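Local atomic coordinates of G-protein interacting protein 1 (Dictyostelium discoideum, PDB entry 5Z1N), a protein that probably binds heterotrimeric G proteins and holds them in the cytosol during chemotaxis, and binds phospholipid through its C-terminal domain. Residues A34-M37 / E38-L42. Numbering follows the deposited sequence.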
# COMPACT_ATOMS: atom_id res chain seq x y z
N ALA A 34 -2.70 4.18 12.98
CA ALA A 34 -1.86 3.06 12.57
C ALA A 34 -2.57 1.73 12.79
O ALA A 34 -2.49 0.83 11.94
CB ALA A 34 -0.54 3.09 13.33
N ASN A 35 -3.27 1.58 13.92
CA ASN A 35 -4.02 0.36 14.18
C ASN A 35 -5.16 0.21 13.19
O ASN A 35 -5.40 -0.89 12.66
CB ASN A 35 -4.53 0.36 15.62
CG ASN A 35 -3.41 0.27 16.65
OD1 ASN A 35 -2.32 -0.22 16.35
ND2 ASN A 35 -3.68 0.74 17.86
N GLU A 36 -5.88 1.30 12.92
CA GLU A 36 -6.97 1.25 11.96
C GLU A 36 -6.47 0.87 10.57
O GLU A 36 -7.08 0.04 9.89
CB GLU A 36 -7.70 2.60 11.91
CG GLU A 36 -8.86 2.63 10.92
CD GLU A 36 -9.21 4.04 10.45
OE1 GLU A 36 -8.41 4.97 10.68
OE2 GLU A 36 -10.28 4.21 9.84
N MET A 37 -5.36 1.47 10.14
CA MET A 37 -4.84 1.18 8.81
C MET A 37 -4.32 -0.25 8.72
O MET A 37 -4.47 -0.90 7.69
CB MET A 37 -3.74 2.18 8.45
CG MET A 37 -4.27 3.58 8.18
SD MET A 37 -5.25 3.67 6.67
CE MET A 37 -6.58 4.75 7.18
N GLU A 38 -3.70 -0.76 9.79
CA GLU A 38 -3.25 -2.15 9.78
C GLU A 38 -4.43 -3.10 9.64
O GLU A 38 -4.42 -4.01 8.79
CB GLU A 38 -2.46 -2.46 11.06
CG GLU A 38 -2.01 -3.92 11.17
CD GLU A 38 -1.51 -4.29 12.55
OE1 GLU A 38 -2.04 -3.76 13.55
OE2 GLU A 38 -0.57 -5.11 12.65
N LYS A 39 -5.48 -2.88 10.45
CA LYS A 39 -6.68 -3.70 10.33
C LYS A 39 -7.28 -3.60 8.94
O LYS A 39 -7.71 -4.60 8.36
CB LYS A 39 -7.70 -3.28 11.39
CG LYS A 39 -8.96 -4.13 11.39
CD LYS A 39 -9.87 -3.79 12.56
CE LYS A 39 -10.77 -2.60 12.24
NZ LYS A 39 -12.06 -2.67 12.99
N ASN A 40 -7.33 -2.39 8.38
CA ASN A 40 -7.96 -2.19 7.07
C ASN A 40 -7.18 -2.90 5.97
O ASN A 40 -7.77 -3.57 5.11
CB ASN A 40 -8.06 -0.69 6.76
CG ASN A 40 -9.18 -0.01 7.52
OD1 ASN A 40 -9.91 -0.65 8.27
ND2 ASN A 40 -9.31 1.30 7.31
N ILE A 41 -5.85 -2.77 5.99
CA ILE A 41 -5.02 -3.44 5.00
C ILE A 41 -5.23 -4.95 5.08
O ILE A 41 -5.44 -5.62 4.06
CB ILE A 41 -3.54 -3.07 5.21
CG1 ILE A 41 -3.30 -1.60 4.85
CG2 ILE A 41 -2.63 -3.96 4.37
CD1 ILE A 41 -1.89 -1.14 5.15
N LEU A 42 -5.19 -5.50 6.30
CA LEU A 42 -5.43 -6.93 6.46
C LEU A 42 -6.80 -7.34 5.93
O LEU A 42 -6.92 -8.35 5.24
CB LEU A 42 -5.29 -7.31 7.93
CG LEU A 42 -3.86 -7.27 8.48
CD1 LEU A 42 -3.87 -7.35 10.00
CD2 LEU A 42 -3.03 -8.39 7.87
O HOH W 1 -4.31 -3.02 14.38
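A local i to i+4 contact within one helix brings E36 against N40, on helix 31-53 of the all-helical, TNFAIP8-like lipid-binding domain. Four consecutive alpha-helical bonds carry the backbone here, from E38 N to A34 O at 2.9 Å through to I41 N on M37 O; the straightest, K39 N to N35 O, has an N-H...O angle of 173°. Beside them the amide of N40 crosses the E36 side chain, carboxylate and amide planes 66° apart, with N40 ND2 3.9 Å from E36 CG. This is van der Waals contact: E36 OE1 forms a salt bridge with K33, and no hydrogen bond joins the two side chains. N40 ND2 makes a weak hydrogen bond to T128 OG1; a short polar amide suits this buried place facing helix 119-132, where N40 also touches L124. An alanine in place of N40 would probably leave T128 OG1 without this weak partner and remove the amide's contact with E36 CG. M37, flexible and apolar, packs on T128 and F131 of the same helix and also reaches I25 of helix 12-28. I41, close to the bound phosphatidylethanolamine, sets CG1 anti to its own carbonyl carbon (chi1 -69°) and beside the backbone N, which puts CG1 3.2 Å from M37 O. The polar face differs: K22 donates a hydrogen bond to N35 OD1 and forms a salt bridge with E38 OE1, and K7 pairs with E38 OE2, so this buried carboxylate is probably kept ionised. A water completes that face, donating to E38 OE1 and, at 2.9 Å, to N35 O.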